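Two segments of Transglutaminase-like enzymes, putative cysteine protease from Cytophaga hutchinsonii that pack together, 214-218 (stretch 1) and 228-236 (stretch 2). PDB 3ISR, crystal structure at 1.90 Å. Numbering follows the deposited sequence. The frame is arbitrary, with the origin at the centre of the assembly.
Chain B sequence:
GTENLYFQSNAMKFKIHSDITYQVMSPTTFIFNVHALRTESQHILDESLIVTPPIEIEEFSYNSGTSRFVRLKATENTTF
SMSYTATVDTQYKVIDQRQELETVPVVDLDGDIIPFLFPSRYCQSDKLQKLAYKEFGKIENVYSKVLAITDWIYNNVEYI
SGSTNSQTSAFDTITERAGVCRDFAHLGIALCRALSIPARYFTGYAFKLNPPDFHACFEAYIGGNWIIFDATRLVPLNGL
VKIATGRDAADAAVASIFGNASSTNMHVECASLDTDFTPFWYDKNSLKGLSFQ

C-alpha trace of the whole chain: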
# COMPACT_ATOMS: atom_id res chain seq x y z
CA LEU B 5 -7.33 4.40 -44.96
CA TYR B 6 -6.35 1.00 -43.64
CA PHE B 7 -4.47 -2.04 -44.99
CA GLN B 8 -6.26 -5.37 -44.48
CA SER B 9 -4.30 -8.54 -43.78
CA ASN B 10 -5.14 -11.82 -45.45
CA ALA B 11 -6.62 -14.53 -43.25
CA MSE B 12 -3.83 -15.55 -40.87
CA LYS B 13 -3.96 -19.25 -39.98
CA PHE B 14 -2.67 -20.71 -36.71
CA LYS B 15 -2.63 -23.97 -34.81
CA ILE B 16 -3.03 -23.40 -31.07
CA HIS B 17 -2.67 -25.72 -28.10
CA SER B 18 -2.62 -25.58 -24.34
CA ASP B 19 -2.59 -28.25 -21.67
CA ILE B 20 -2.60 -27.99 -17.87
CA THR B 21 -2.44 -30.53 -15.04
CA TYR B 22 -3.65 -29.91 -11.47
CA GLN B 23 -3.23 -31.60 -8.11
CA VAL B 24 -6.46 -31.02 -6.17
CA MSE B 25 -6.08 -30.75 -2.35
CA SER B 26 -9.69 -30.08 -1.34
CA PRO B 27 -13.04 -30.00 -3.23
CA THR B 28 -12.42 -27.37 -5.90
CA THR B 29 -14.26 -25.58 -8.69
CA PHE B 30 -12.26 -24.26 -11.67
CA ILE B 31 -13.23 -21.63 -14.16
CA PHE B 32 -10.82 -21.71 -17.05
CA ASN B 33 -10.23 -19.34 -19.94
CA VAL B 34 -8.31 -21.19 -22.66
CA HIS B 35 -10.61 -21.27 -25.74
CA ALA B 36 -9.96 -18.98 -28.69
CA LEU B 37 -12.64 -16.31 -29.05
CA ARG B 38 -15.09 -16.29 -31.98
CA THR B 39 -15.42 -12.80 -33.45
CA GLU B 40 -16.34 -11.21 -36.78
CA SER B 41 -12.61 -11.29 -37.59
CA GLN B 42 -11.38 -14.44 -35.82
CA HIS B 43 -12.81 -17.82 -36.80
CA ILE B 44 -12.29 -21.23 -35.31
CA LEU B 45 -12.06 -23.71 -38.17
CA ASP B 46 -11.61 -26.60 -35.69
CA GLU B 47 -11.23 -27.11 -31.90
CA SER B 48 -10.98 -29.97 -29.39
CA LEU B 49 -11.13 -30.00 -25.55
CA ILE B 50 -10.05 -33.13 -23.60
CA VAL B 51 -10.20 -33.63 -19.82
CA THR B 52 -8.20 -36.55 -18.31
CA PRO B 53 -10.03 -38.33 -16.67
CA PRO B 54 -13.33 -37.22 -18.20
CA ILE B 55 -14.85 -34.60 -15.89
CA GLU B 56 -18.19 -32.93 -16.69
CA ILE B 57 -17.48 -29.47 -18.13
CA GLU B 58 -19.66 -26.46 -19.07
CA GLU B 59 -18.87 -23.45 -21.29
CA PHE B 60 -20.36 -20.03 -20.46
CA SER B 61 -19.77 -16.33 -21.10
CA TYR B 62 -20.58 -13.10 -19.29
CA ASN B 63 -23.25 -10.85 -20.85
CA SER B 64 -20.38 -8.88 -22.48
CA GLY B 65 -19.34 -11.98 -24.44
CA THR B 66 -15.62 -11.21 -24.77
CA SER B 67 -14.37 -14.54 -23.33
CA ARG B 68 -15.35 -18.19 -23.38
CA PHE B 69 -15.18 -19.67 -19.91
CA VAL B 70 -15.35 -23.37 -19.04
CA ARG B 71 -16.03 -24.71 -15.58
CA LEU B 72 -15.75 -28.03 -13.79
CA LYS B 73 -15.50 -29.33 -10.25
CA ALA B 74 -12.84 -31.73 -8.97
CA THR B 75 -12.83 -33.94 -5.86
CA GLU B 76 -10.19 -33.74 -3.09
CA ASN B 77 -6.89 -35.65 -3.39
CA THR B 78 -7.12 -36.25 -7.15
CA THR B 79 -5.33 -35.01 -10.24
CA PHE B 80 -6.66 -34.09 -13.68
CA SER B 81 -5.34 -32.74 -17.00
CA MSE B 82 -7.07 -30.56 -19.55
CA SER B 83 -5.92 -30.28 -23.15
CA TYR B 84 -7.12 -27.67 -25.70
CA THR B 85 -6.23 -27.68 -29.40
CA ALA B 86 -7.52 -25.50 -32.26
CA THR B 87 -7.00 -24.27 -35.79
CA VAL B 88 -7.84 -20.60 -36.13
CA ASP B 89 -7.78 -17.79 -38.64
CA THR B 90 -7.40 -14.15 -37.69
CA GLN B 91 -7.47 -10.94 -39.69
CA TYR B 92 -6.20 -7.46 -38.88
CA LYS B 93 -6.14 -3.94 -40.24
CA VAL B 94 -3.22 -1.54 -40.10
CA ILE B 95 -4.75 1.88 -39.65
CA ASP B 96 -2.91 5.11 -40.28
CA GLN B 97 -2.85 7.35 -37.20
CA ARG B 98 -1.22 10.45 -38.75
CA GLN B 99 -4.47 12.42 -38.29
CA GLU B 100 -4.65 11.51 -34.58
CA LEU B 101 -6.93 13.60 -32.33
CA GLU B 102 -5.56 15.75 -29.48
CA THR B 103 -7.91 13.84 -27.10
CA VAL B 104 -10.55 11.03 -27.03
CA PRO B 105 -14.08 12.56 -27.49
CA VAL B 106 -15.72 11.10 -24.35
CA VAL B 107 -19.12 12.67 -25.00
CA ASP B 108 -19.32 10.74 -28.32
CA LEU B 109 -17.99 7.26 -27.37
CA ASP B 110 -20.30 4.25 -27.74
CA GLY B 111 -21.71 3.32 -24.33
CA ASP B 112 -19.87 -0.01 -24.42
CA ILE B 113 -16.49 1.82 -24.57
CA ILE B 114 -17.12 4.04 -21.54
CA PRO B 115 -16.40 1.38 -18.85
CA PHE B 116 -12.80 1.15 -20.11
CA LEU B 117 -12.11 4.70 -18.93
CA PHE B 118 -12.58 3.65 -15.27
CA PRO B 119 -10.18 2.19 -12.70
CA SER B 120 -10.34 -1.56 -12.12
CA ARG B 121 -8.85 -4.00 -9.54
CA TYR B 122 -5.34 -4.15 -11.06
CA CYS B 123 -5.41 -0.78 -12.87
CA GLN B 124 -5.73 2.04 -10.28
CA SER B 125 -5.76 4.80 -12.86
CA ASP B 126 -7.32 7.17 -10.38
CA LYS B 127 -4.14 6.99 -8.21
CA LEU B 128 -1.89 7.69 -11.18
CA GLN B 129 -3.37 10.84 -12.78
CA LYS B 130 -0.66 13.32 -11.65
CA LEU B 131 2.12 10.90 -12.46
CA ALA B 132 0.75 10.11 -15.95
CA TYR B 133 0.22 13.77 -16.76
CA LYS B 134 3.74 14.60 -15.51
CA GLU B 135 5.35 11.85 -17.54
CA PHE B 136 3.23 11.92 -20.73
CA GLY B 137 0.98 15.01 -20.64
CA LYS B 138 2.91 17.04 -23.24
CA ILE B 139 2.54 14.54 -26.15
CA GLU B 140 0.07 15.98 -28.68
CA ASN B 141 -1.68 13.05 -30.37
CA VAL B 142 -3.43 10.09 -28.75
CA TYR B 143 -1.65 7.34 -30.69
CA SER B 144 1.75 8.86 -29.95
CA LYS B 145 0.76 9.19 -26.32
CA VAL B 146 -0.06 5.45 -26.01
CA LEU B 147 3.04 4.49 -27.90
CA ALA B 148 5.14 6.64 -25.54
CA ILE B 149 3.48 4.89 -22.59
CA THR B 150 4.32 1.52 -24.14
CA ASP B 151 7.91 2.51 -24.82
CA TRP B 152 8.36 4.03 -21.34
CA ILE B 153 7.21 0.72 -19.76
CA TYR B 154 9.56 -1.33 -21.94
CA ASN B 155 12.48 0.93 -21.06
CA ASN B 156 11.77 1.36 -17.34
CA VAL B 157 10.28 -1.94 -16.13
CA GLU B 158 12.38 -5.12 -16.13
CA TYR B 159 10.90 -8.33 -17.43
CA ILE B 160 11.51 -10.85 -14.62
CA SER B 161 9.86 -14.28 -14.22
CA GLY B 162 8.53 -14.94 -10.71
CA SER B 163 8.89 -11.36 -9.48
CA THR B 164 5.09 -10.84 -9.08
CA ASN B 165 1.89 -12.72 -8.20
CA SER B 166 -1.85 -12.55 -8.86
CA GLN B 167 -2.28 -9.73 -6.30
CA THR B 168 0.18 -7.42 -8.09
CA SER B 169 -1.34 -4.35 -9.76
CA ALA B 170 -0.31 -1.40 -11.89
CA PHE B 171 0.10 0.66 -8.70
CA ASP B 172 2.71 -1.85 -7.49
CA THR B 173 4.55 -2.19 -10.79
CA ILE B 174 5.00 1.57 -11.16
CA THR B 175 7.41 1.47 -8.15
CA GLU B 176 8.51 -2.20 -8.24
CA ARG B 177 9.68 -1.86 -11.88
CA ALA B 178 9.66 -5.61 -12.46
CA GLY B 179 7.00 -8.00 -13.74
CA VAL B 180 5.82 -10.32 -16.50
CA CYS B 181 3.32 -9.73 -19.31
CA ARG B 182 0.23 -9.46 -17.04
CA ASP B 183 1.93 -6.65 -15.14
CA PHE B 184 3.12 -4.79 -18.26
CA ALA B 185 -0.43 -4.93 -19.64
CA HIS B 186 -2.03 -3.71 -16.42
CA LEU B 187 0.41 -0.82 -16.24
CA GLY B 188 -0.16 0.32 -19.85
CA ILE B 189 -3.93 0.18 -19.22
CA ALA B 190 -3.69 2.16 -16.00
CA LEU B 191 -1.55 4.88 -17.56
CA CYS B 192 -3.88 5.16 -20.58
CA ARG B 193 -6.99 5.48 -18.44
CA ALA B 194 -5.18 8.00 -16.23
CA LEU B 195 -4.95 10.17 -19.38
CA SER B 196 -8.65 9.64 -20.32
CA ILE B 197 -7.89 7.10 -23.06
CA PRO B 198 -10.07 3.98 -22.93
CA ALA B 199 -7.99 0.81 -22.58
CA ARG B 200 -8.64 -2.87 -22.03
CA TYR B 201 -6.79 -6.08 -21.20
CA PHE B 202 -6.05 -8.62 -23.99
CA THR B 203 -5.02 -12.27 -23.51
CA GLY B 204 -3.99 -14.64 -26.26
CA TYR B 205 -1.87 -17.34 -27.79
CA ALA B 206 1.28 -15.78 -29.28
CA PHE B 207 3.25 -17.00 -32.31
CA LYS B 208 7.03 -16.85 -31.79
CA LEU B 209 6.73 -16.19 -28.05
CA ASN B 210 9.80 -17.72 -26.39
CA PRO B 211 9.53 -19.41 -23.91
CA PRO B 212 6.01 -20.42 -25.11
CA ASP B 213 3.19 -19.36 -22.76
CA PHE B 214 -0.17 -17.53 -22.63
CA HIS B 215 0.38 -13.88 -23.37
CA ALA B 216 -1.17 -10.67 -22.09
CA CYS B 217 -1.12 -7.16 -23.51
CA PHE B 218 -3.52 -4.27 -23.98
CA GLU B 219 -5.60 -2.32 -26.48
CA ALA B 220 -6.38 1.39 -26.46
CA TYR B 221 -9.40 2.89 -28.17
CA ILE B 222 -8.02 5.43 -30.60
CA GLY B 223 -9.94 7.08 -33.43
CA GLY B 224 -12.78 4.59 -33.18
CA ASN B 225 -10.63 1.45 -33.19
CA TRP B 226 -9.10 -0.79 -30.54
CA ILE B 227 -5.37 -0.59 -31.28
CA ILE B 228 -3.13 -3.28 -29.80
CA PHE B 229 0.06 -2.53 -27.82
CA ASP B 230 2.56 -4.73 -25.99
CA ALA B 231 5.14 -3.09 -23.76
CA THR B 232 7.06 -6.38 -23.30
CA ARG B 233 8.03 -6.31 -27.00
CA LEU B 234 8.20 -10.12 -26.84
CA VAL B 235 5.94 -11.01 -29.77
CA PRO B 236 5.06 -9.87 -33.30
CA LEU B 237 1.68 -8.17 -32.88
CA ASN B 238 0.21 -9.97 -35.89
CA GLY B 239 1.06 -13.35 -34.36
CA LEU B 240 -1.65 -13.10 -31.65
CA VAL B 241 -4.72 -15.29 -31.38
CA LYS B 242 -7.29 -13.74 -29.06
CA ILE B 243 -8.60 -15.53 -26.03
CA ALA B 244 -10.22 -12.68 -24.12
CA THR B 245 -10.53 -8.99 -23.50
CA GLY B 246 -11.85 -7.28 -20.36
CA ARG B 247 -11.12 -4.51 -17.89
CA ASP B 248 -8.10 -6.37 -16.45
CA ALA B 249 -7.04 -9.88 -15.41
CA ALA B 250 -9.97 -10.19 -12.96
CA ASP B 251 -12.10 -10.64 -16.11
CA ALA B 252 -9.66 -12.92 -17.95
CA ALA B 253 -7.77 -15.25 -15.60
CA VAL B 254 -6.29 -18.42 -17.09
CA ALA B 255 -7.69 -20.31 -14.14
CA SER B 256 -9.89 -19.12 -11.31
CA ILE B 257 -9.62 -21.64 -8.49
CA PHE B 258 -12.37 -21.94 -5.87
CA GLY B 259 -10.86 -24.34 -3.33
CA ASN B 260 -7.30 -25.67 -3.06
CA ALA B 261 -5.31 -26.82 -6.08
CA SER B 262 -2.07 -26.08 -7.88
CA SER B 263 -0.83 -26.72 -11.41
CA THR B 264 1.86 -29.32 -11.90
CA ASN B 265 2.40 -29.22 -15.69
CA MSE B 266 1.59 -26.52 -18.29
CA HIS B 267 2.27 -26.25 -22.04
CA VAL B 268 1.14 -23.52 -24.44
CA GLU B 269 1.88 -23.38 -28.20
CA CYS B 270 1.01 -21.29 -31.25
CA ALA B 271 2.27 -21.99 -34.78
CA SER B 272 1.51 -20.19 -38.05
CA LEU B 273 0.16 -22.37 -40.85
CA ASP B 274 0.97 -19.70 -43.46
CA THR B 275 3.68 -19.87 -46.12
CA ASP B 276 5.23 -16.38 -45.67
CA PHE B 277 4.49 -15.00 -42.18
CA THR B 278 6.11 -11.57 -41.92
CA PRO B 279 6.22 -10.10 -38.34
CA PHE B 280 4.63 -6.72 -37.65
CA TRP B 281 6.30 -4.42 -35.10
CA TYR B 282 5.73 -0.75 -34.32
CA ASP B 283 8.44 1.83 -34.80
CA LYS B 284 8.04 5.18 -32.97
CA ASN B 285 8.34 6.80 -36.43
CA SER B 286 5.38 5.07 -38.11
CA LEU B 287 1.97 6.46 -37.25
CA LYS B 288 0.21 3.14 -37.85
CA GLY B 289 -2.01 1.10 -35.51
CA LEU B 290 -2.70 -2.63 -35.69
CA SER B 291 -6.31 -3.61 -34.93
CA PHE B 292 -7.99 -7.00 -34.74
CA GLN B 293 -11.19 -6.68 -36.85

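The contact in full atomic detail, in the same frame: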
# COMPACT_ATOMS: atom_id res chain seq x y z
N PHE B 214 0.95 -18.45 -22.35
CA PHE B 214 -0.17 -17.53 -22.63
C PHE B 214 0.40 -16.14 -22.58
O PHE B 214 1.41 -15.91 -21.91
CB PHE B 214 -1.27 -17.67 -21.57
CG PHE B 214 -2.05 -18.95 -21.66
CD1 PHE B 214 -2.91 -19.18 -22.73
CD2 PHE B 214 -1.94 -19.92 -20.67
CE1 PHE B 214 -3.64 -20.38 -22.81
CE2 PHE B 214 -2.68 -21.12 -20.74
CZ PHE B 214 -3.53 -21.33 -21.82
N HIS B 215 -0.19 -15.20 -23.30
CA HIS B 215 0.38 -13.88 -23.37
C HIS B 215 -0.68 -12.88 -22.99
O HIS B 215 -1.86 -13.12 -23.21
CB HIS B 215 0.92 -13.60 -24.77
CG HIS B 215 1.84 -12.42 -24.81
ND1 HIS B 215 2.97 -12.33 -24.04
CD2 HIS B 215 1.78 -11.28 -25.53
CE1 HIS B 215 3.58 -11.19 -24.28
NE2 HIS B 215 2.88 -10.53 -25.18
N ALA B 216 -0.26 -11.76 -22.42
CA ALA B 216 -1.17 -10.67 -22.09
C ALA B 216 -0.62 -9.34 -22.58
O ALA B 216 0.56 -9.08 -22.43
CB ALA B 216 -1.42 -10.62 -20.55
N CYS B 217 -1.48 -8.51 -23.18
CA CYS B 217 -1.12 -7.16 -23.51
C CYS B 217 -2.36 -6.27 -23.41
O CYS B 217 -3.28 -6.57 -22.65
CB CYS B 217 -0.42 -7.07 -24.86
SG CYS B 217 -1.30 -7.86 -26.18
N PHE B 218 -2.37 -5.16 -24.12
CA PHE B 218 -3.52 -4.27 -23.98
C PHE B 218 -3.90 -3.60 -25.28
O PHE B 218 -3.12 -3.59 -26.25
CB PHE B 218 -3.28 -3.25 -22.84
CG PHE B 218 -2.32 -2.13 -23.18
CD1 PHE B 218 -2.79 -0.88 -23.58
CD2 PHE B 218 -0.95 -2.30 -23.02
CE1 PHE B 218 -1.88 0.16 -23.88
CE2 PHE B 218 -0.06 -1.30 -23.32
CZ PHE B 218 -0.51 -0.06 -23.72
N ILE B 228 -3.89 -2.42 -30.70
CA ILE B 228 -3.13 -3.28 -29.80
C ILE B 228 -1.72 -2.78 -29.51
O ILE B 228 -1.03 -2.24 -30.39
CB ILE B 228 -3.11 -4.75 -30.32
CG1 ILE B 228 -2.70 -5.69 -29.18
CG2 ILE B 228 -2.22 -4.90 -31.56
CD1 ILE B 228 -3.38 -7.04 -29.22
N PHE B 229 -1.27 -2.97 -28.26
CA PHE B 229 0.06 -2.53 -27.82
C PHE B 229 0.64 -3.58 -26.89
O PHE B 229 -0.11 -4.22 -26.16
CB PHE B 229 -0.02 -1.22 -27.05
CG PHE B 229 -0.40 -0.03 -27.89
CD1 PHE B 229 0.58 0.77 -28.45
CD2 PHE B 229 -1.75 0.27 -28.10
CE1 PHE B 229 0.22 1.89 -29.25
CE2 PHE B 229 -2.12 1.37 -28.90
CZ PHE B 229 -1.13 2.18 -29.47
N ASP B 230 1.95 -3.73 -26.87
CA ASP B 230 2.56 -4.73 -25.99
C ASP B 230 3.90 -4.21 -25.53
O ASP B 230 4.88 -4.29 -26.26
CB ASP B 230 2.72 -6.07 -26.73
CG ASP B 230 3.44 -7.13 -25.91
OD1 ASP B 230 3.71 -6.92 -24.71
OD2 ASP B 230 3.77 -8.19 -26.48
N ALA B 231 3.94 -3.69 -24.31
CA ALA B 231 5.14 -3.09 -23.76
C ALA B 231 6.25 -4.09 -23.46
O ALA B 231 7.38 -3.66 -23.21
CB ALA B 231 4.83 -2.25 -22.52
N THR B 232 5.97 -5.40 -23.50
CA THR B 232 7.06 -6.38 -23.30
C THR B 232 7.96 -6.47 -24.53
O THR B 232 9.11 -6.89 -24.43
CB THR B 232 6.58 -7.82 -22.99
OG1 THR B 232 5.93 -8.39 -24.14
CG2 THR B 232 5.64 -7.85 -21.77
N ARG B 233 7.40 -6.11 -25.69
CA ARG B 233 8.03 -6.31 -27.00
C ARG B 233 8.44 -7.76 -27.29
O ARG B 233 9.36 -7.99 -28.07
CB ARG B 233 9.24 -5.39 -27.18
CG ARG B 233 8.89 -3.93 -27.23
CD ARG B 233 10.15 -3.11 -27.43
NE ARG B 233 9.85 -1.68 -27.37
CZ ARG B 233 10.77 -0.72 -27.46
NH1 ARG B 233 10.38 0.55 -27.38
NH2 ARG B 233 12.05 -1.03 -27.61
N LEU B 234 7.78 -8.73 -26.66
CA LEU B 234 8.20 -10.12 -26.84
C LEU B 234 7.70 -10.78 -28.12
O LEU B 234 8.31 -11.74 -28.58
CB LEU B 234 7.78 -10.97 -25.64
CG LEU B 234 8.61 -10.79 -24.36
CD1 LEU B 234 7.85 -11.37 -23.20
CD2 LEU B 234 9.99 -11.45 -24.49
N VAL B 235 6.59 -10.30 -28.68
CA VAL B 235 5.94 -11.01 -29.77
C VAL B 235 5.57 -10.11 -30.94
O VAL B 235 5.24 -8.94 -30.74
CB VAL B 235 4.68 -11.78 -29.29
CG1 VAL B 235 5.00 -12.62 -28.05
CG2 VAL B 235 3.53 -10.84 -28.96
N PRO B 236 5.60 -10.65 -32.18
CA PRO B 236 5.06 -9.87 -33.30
C PRO B 236 3.56 -9.70 -33.10
O PRO B 236 2.86 -10.67 -32.77
CB PRO B 236 5.36 -10.76 -34.52
CG PRO B 236 5.42 -12.15 -33.98
CD PRO B 236 6.04 -12.00 -32.61
O HOH W 1 2.14 -6.80 -22.23

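This is a short antiparallel strand pairing that opens into a polar cluster, where a histidine on one strand meets an aspartate at the start of the turn that follows the other.

The pairing rests on Phe218 and Phe229, whose backbones bond in both directions: Phe229 N donates to Phe218 O at 2.8 Å, and Phe218 N to Phe229 O at 3.2 Å, the longer bond almost straight (173°), the shorter one more bent (158°). Because a hydrogen-bonded antiparallel pair puts its side chains on the same face of the sheet, the two phenylalanines are neighbours. Their rings lie near parallel, 18° apart, but slid so that they barely overlap; instead Phe229 CB sits over the face of the Phe218 ring, 3.6 Å from Phe218 CZ. One residue back, Cys217 points toward the partner strand, and its SG packs 3.8 Å from Ile228 CD1, an apolar contact.

Beyond Phe229 the second stretch leaves the strand in a type I turn, Asp230 to Arg233, closed by Arg233 N bonding to Asp230 O at 3.2 Å. The separation at His215 is wide, with its CA 9.0 Å from Val235 CA, so side chains span the gap. His215 NE2 donates to Asp230 OD2 at 2.8 Å in an almost linear bond. The other carboxylate oxygen serves the turn: Asp230 OD1 accepts from Thr232 N at 3.0 Å and Thr232 OG1 at 2.7 Å, while Thr232 OG1 accepts from Leu234 N at 3.1 Å. The aspartate is thus held by its own loop as it meets the imidazole at the ring edge. Val235 CG1 covers one face of that ring, 4.2 Å from the His215 ring centroid. A water adds a second link, donating to Ala216 O at 2.8 Å and to Asp230 OD1 at 2.9 Å.

The rule is economical: backbone pairing joins the strands at Phe218 and Phe229, and one carboxylate ties turn to strand.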